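Local coordinates for protein D-hydantoinase (Ralstonia pickettii, PDB 1NFG) that probably hydrolyses the cyclic amide bond of D-hydantoin derivatives stereospecifically, using two zinc ions in each subunit of a homotetramer, at residues A[19-24]-A[388-393]; A[79-84]-A[432-437]; A[220-225]-A[231-236]. All blocks are in the same frame, centred on the assembly; numbering follows the deposited sequence.

Interaction 1 (A[19-24]-A[388-393])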
# COMPACT_ATOMS: atom_id res chain seq x y z
N ALA A 19 5.33 14.96 43.88
CA ALA A 19 4.60 15.98 44.60
C ALA A 19 3.52 15.30 45.41
O ALA A 19 3.25 14.10 45.23
CB ALA A 19 3.99 16.98 43.63
N ASP A 20 2.90 16.06 46.30
CA ASP A 20 1.84 15.54 47.13
C ASP A 20 0.50 16.04 46.61
O ASP A 20 0.41 17.11 45.99
CB ASP A 20 2.05 15.97 48.58
CG ASP A 20 3.34 15.43 49.16
OD1 ASP A 20 3.72 14.28 48.83
OD2 ASP A 20 3.97 16.16 49.96
N LEU A 21 -0.55 15.26 46.87
CA LEU A 21 -1.90 15.57 46.43
C LEU A 21 -2.84 15.93 47.56
O LEU A 21 -2.74 15.41 48.67
CB LEU A 21 -2.51 14.36 45.71
CG LEU A 21 -2.19 14.10 44.24
CD1 LEU A 21 -2.82 12.79 43.84
CD2 LEU A 21 -2.73 15.24 43.38
N GLY A 22 -3.79 16.81 47.25
CA GLY A 22 -4.79 17.21 48.21
C GLY A 22 -6.18 16.96 47.65
O GLY A 22 -6.60 17.61 46.69
N ILE A 23 -6.90 16.01 48.24
CA ILE A 23 -8.25 15.66 47.78
C ILE A 23 -9.33 16.23 48.72
O ILE A 23 -9.27 16.07 49.94
CB ILE A 23 -8.42 14.13 47.70
CG1 ILE A 23 -7.42 13.57 46.70
CG2 ILE A 23 -9.85 13.78 47.30
CD1 ILE A 23 -7.30 12.07 46.74
N LYS A 24 -10.32 16.90 48.13
CA LYS A 24 -11.40 17.50 48.91
C LYS A 24 -12.76 17.40 48.21
O LYS A 24 -12.98 18.01 47.16
CB LYS A 24 -11.08 18.97 49.16
CG LYS A 24 -12.16 19.74 49.92
CD LYS A 24 -12.19 19.33 51.38
CE LYS A 24 -13.11 20.24 52.18
NZ LYS A 24 -13.01 19.97 53.64
N ALA A 388 -11.36 12.47 42.08
CA ALA A 388 -10.20 11.83 42.68
C ALA A 388 -10.22 10.33 42.43
O ALA A 388 -10.30 9.54 43.37
CB ALA A 388 -10.16 12.12 44.18
N ASP A 389 -10.16 9.95 41.16
CA ASP A 389 -10.13 8.53 40.78
C ASP A 389 -8.63 8.25 40.66
O ASP A 389 -7.98 8.70 39.71
CB ASP A 389 -10.84 8.32 39.44
CG ASP A 389 -12.32 8.68 39.49
OD1 ASP A 389 -12.78 9.30 40.46
OD2 ASP A 389 -13.04 8.33 38.52
N ILE A 390 -8.08 7.51 41.61
CA ILE A 390 -6.66 7.27 41.64
C ILE A 390 -6.22 5.83 41.90
O ILE A 390 -6.92 5.07 42.55
CB ILE A 390 -6.03 8.17 42.73
CG1 ILE A 390 -6.26 9.63 42.36
CG2 ILE A 390 -4.55 7.86 42.91
CD1 ILE A 390 -5.86 10.58 43.45
N VAL A 391 -5.05 5.48 41.37
CA VAL A 391 -4.48 4.16 41.56
C VAL A 391 -3.06 4.35 42.04
O VAL A 391 -2.28 5.06 41.40
CB VAL A 391 -4.41 3.35 40.25
CG1 VAL A 391 -3.89 1.94 40.55
CG2 VAL A 391 -5.76 3.30 39.60
N LEU A 392 -2.72 3.73 43.16
CA LEU A 392 -1.37 3.82 43.70
C LEU A 392 -0.67 2.54 43.27
O LEU A 392 -0.96 1.45 43.78
CB LEU A 392 -1.41 3.95 45.23
CG LEU A 392 -2.19 5.19 45.68
CD1 LEU A 392 -1.98 5.40 47.17
CD2 LEU A 392 -1.73 6.43 44.91
N TRP A 393 0.23 2.69 42.31
CA TRP A 393 0.96 1.59 41.70
C TRP A 393 2.34 1.32 42.30
O TRP A 393 3.12 2.24 42.53
CB TRP A 393 1.08 1.87 40.20
CG TRP A 393 1.25 0.66 39.33
CD1 TRP A 393 2.41 0.01 39.03
CD2 TRP A 393 0.21 -0.04 38.64
NE1 TRP A 393 2.16 -1.05 38.20
CE2 TRP A 393 0.82 -1.11 37.94
CE3 TRP A 393 -1.18 0.12 38.55
CZ2 TRP A 393 0.08 -2.01 37.16
CZ3 TRP A 393 -1.91 -0.78 37.77
CH2 TRP A 393 -1.28 -1.83 37.09
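No ring or other flat group takes part where Leu-21 and Ile-23 meet Ala-388 and Ile-390; every touching atom is an aliphatic carbon. Ile-390 comes at the other strand end-on. Its CD1 lies 3.8 Å from CD1 of Leu-21, tip to tip, and the same Ile-390 methyl lies 3.9 Å from CD1 of Ile-23, with the two approaches at about 90° to each other. Ile-23 also uses its second branch: with CG1 beside the backbone N (chi1 -61°) and CG2 beside the carbonyl carbon, both arms lie over the methyl of Ala-388. CG2 of Ile-23 stands 3.5 Å from CB of Ala-388, and CD1 of Ile-23 is 3.8 Å from that same CB. The backbones stay apart, the nearest CA atoms, of Ile-23 and Ala-388, being separated by 6.7 Å. Hydantoinases build a beta-sandwich domain from both ends of the chain beside the catalytic barrel, and a contact made by side chains alone, without a backbone bond between the segments, is consistent with packing inside that domain. Strand 3-6 helps fill the layer, since Ile-5 touches both Ile-23 and Ile-390, and Val-49 of strand 48-58 lies against Leu-21 and Ile-390. At the start of 19-24, Ala-19 packs on Val-384 of a neighbouring subunit.

Interaction 2 (A[79-84]-A[432-437]); sequences AAACGG and KVIVDE
A helix end closed by a Schellman motif packs here against a classic beta bulge: Ala-81 and Cys-82, in the last turn of helix 73-82, meet Ile-434 and Val-435, the two bulge residues that both face Val-427. Gly-84 ends the helical run with a positive phi of 90°, and its N bonds back to O of Ala-81 at 2.9 Å. That carbonyl oxygen is also brushed by a methyl, CG2 of Val-435 lying 3.6 Å from O of Ala-81. The same CG2 of Val-435 is 3.9 Å from CB of Ala-81 and 3.9 Å from N of Cys-82, so a single valine branch lies against both side chain and backbone of the turn. CG1 of Val-435 is anti to the backbone N, which puts the touching CG2 beside that N. Ile-434 reaches the helix less directly. Its CG1 sits between the backbone N and the carbonyl carbon (chi1 61°), and an extended second torsion carries CD1 of Ile-434 to 3.9 Å from CB of Ala-81. The isoleucine and valine methyls thus approach the alanine from directions about 80° apart. SG of Cys-82 is a looser neighbour, 4.4 Å from CG2 of Val-435. Around this contact, strand 419-429 pairs antiparallel with 432-436, whose path turns a corner at Val-435; on the helix side, Gly-84 bonds through its backbone to Gly-53 of strand 48-58, and the chain continues directly into strand 85-93.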
# COMPACT_ATOMS: atom_id res chain seq x y z
N ALA A 79 -14.01 -6.36 40.79
CA ALA A 79 -12.77 -6.86 40.20
C ALA A 79 -12.06 -5.71 39.49
O ALA A 79 -10.84 -5.55 39.57
CB ALA A 79 -13.07 -7.98 39.22
N ALA A 80 -12.85 -4.89 38.80
CA ALA A 80 -12.29 -3.75 38.09
C ALA A 80 -11.51 -2.86 39.06
O ALA A 80 -10.37 -2.48 38.78
CB ALA A 80 -13.42 -2.94 37.44
N ALA A 81 -12.11 -2.55 40.20
CA ALA A 81 -11.48 -1.70 41.20
C ALA A 81 -10.18 -2.31 41.69
O ALA A 81 -9.15 -1.63 41.78
CB ALA A 81 -12.41 -1.48 42.37
N CYS A 82 -10.22 -3.60 42.00
CA CYS A 82 -9.03 -4.29 42.48
C CYS A 82 -7.95 -4.31 41.41
O CYS A 82 -6.79 -4.59 41.70
CB CYS A 82 -9.38 -5.72 42.90
SG CYS A 82 -10.38 -5.81 44.40
N GLY A 83 -8.35 -4.03 40.17
CA GLY A 83 -7.40 -4.03 39.07
C GLY A 83 -6.93 -2.64 38.70
O GLY A 83 -6.19 -2.47 37.73
N GLY A 84 -7.38 -1.64 39.45
CA GLY A 84 -6.97 -0.28 39.19
C GLY A 84 -7.86 0.49 38.23
O GLY A 84 -7.50 1.59 37.81
N LYS A 432 -12.97 8.51 47.73
CA LYS A 432 -13.10 7.41 48.67
C LYS A 432 -12.14 6.27 48.37
O LYS A 432 -11.96 5.88 47.21
CB LYS A 432 -14.54 6.87 48.66
CG LYS A 432 -14.73 5.65 49.55
CD LYS A 432 -16.18 5.21 49.63
CE LYS A 432 -16.32 3.97 50.50
NZ LYS A 432 -17.74 3.55 50.65
N VAL A 433 -11.51 5.74 49.41
CA VAL A 433 -10.60 4.63 49.25
C VAL A 433 -11.48 3.39 49.12
O VAL A 433 -12.20 3.05 50.06
CB VAL A 433 -9.68 4.47 50.49
CG1 VAL A 433 -8.94 3.14 50.43
CG2 VAL A 433 -8.70 5.62 50.56
N ILE A 434 -11.45 2.74 47.96
CA ILE A 434 -12.27 1.55 47.77
C ILE A 434 -11.45 0.27 47.75
O ILE A 434 -11.99 -0.82 47.88
CB ILE A 434 -13.16 1.67 46.50
CG1 ILE A 434 -12.29 1.82 45.25
CG2 ILE A 434 -14.11 2.86 46.66
CD1 ILE A 434 -13.10 2.01 43.97
N VAL A 435 -10.15 0.41 47.58
CA VAL A 435 -9.25 -0.74 47.62
C VAL A 435 -8.09 -0.25 48.46
O VAL A 435 -7.50 0.78 48.15
CB VAL A 435 -8.74 -1.16 46.22
CG1 VAL A 435 -7.82 -2.36 46.35
CG2 VAL A 435 -9.91 -1.51 45.31
N ASP A 436 -7.79 -0.96 49.53
CA ASP A 436 -6.71 -0.57 50.43
C ASP A 436 -5.70 -1.70 50.47
O ASP A 436 -6.02 -2.82 50.84
CB ASP A 436 -7.26 -0.34 51.84
CG ASP A 436 -6.37 0.55 52.69
OD1 ASP A 436 -5.13 0.40 52.64
OD2 ASP A 436 -6.92 1.40 53.43
N GLU A 437 -4.46 -1.39 50.08
CA GLU A 437 -3.40 -2.38 50.05
C GLU A 437 -3.84 -3.76 49.56
O GLU A 437 -3.45 -4.78 50.14
CB GLU A 437 -2.74 -2.52 51.42
CG GLU A 437 -1.97 -1.29 51.86
CD GLU A 437 -0.96 -0.81 50.83
OE1 GLU A 437 -0.17 -1.64 50.33
OE2 GLU A 437 -0.97 0.41 50.52

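Interaction 3 (A[220-225]-A[231-236]); sequences ARALAL and APIYIV
Leu-223 of helix 212-229 meets Ile-233 and Ile-235 of strand 233-235 with the end of its side chain, which gains contact as it lengthens. From CB, which leaves the helix to one side of the strand, a first torsion of -64° sets CG anti to the carbonyl carbon. CG of Leu-223 already lies 4.1 Å from CD1 of Ile-235. One bond further, CD2 rests against both isoleucines: CD2 of Leu-223 is 3.5 Å from CD1 of Ile-235 and 3.6 Å from CG2 of Ile-233. The leucine crosses Ile-233 at about a right angle and Ile-235 more obliquely. Ile-233 splits its branches between neighbouring helix residues. While CG2 meets the leucine, its longer arm, with CG1 anti to the backbone N (chi1 -173°), runs out to Ala-222, placing CD1 of Ile-233 3.9 Å from CB of Ala-222 and 3.8 Å from O of that residue. The axes of helix 220-225 and strand 233-235 are 9.3 Å apart and nearly antiparallel, at 170°. This is the helix-on-strand layer of the TIM barrel, with the helix running back along the outside before the chain enters the next parallel strand. Val-180 of the adjacent strand 178-180 touches Ala-222, Ile-233 and Ile-235, carrying the same layer on to the next strand. Elsewhere on the helix, Arg-221 pairs with Asp-161 of its own chain and packs on Asp-161 of a neighbouring subunit. Between 220-225 and 231-236 the side-chain contacts are all apolar, apart from a methyl resting near one carbonyl oxygen; this contact would then hold the helix by shape and water exclusion, without a directional bond of its own.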
# COMPACT_ATOMS: atom_id res chain seq x y z
N ALA A 220 -12.84 -2.74 6.57
CA ALA A 220 -12.78 -1.85 5.42
C ALA A 220 -14.16 -1.33 5.03
O ALA A 220 -14.33 -0.13 4.77
CB ALA A 220 -12.12 -2.55 4.26
N ARG A 221 -15.14 -2.23 4.98
CA ARG A 221 -16.51 -1.86 4.61
C ARG A 221 -17.08 -0.80 5.56
O ARG A 221 -17.61 0.23 5.13
CB ARG A 221 -17.39 -3.11 4.60
CG ARG A 221 -18.85 -2.90 4.22
CD ARG A 221 -19.36 -4.12 3.44
NE ARG A 221 -19.01 -5.38 4.09
CZ ARG A 221 -19.74 -5.97 5.03
NH1 ARG A 221 -20.88 -5.40 5.44
NH2 ARG A 221 -19.34 -7.12 5.57
N ALA A 222 -16.96 -1.06 6.86
CA ALA A 222 -17.46 -0.12 7.84
C ALA A 222 -16.82 1.25 7.61
O ALA A 222 -17.51 2.27 7.51
CB ALA A 222 -17.16 -0.62 9.25
N LEU A 223 -15.49 1.27 7.49
CA LEU A 223 -14.78 2.52 7.28
C LEU A 223 -15.22 3.21 5.98
O LEU A 223 -15.32 4.44 5.92
CB LEU A 223 -13.27 2.27 7.28
CG LEU A 223 -12.74 1.76 8.63
CD1 LEU A 223 -11.33 1.21 8.49
CD2 LEU A 223 -12.78 2.89 9.62
N ALA A 224 -15.49 2.41 4.95
CA ALA A 224 -15.94 2.94 3.67
C ALA A 224 -17.31 3.61 3.85
O ALA A 224 -17.56 4.71 3.33
CB ALA A 224 -16.04 1.82 2.65
N LEU A 225 -18.19 2.94 4.58
CA LEU A 225 -19.52 3.46 4.85
C LEU A 225 -19.41 4.75 5.65
O LEU A 225 -20.13 5.72 5.40
CB LEU A 225 -20.36 2.42 5.60
CG LEU A 225 -21.32 1.55 4.77
CD1 LEU A 225 -21.01 1.64 3.28
CD2 LEU A 225 -21.25 0.11 5.27
N ALA A 231 -18.77 10.46 8.42
CA ALA A 231 -18.95 10.44 9.85
C ALA A 231 -17.80 9.75 10.56
O ALA A 231 -17.08 8.95 9.97
CB ALA A 231 -20.24 9.70 10.18
N PRO A 232 -17.60 10.08 11.84
CA PRO A 232 -16.52 9.45 12.60
C PRO A 232 -16.99 8.05 12.96
O PRO A 232 -18.18 7.83 13.16
CB PRO A 232 -16.40 10.35 13.82
CG PRO A 232 -17.82 10.81 14.03
CD PRO A 232 -18.25 11.15 12.63
N ILE A 233 -16.06 7.11 13.04
CA ILE A 233 -16.41 5.74 13.39
C ILE A 233 -15.31 5.17 14.28
O ILE A 233 -14.16 5.59 14.19
CB ILE A 233 -16.58 4.87 12.13
CG1 ILE A 233 -17.12 3.49 12.50
CG2 ILE A 233 -15.26 4.72 11.40
CD1 ILE A 233 -17.56 2.68 11.32
N TYR A 234 -15.68 4.22 15.13
CA TYR A 234 -14.74 3.61 16.06
C TYR A 234 -14.75 2.10 15.89
O TYR A 234 -15.76 1.44 16.14
CB TYR A 234 -15.15 4.02 17.47
CG TYR A 234 -14.27 3.52 18.61
CD1 TYR A 234 -14.41 2.22 19.11
CD2 TYR A 234 -13.35 4.37 19.23
CE1 TYR A 234 -13.66 1.79 20.21
CE2 TYR A 234 -12.59 3.95 20.33
CZ TYR A 234 -12.76 2.66 20.81
OH TYR A 234 -12.04 2.25 21.91
N ILE A 235 -13.62 1.53 15.47
CA ILE A 235 -13.55 0.10 15.28
C ILE A 235 -13.07 -0.57 16.56
O ILE A 235 -11.94 -0.35 17.00
CB ILE A 235 -12.61 -0.29 14.09
CG1 ILE A 235 -13.33 -0.14 12.75
CG2 ILE A 235 -12.21 -1.77 14.19
CD1 ILE A 235 -13.92 1.20 12.50
N VAL A 236 -13.94 -1.37 17.17
CA VAL A 236 -13.59 -2.06 18.39
C VAL A 236 -12.70 -3.26 18.08
O VAL A 236 -12.72 -3.79 16.97
CB VAL A 236 -14.85 -2.55 19.18
CG1 VAL A 236 -15.77 -1.38 19.45
CG2 VAL A 236 -15.57 -3.64 18.40

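Interactions 1 and 2 are neighbours, with centres 13 Å apart; CG2 of Val-391 and O of Gly-84 come together between them, though at a separation doubtfully short for a methyl and an oxygen. Both reach the strand system that includes 48-58 and 419-429, and their segments alternate along the chain, so the two contacts cross in chain order. Interaction 3 is nested inside both loops yet lies across the chain's centre, 38 Å from interaction 1 and 35 Å from interaction 2 between centres. It alone approaches the metal site: the Ile-235 side chain is about 6 Å from that of the zinc ligand His-237 and about 10 Å from a zinc ion. The first two contacts lie away from the zinc site.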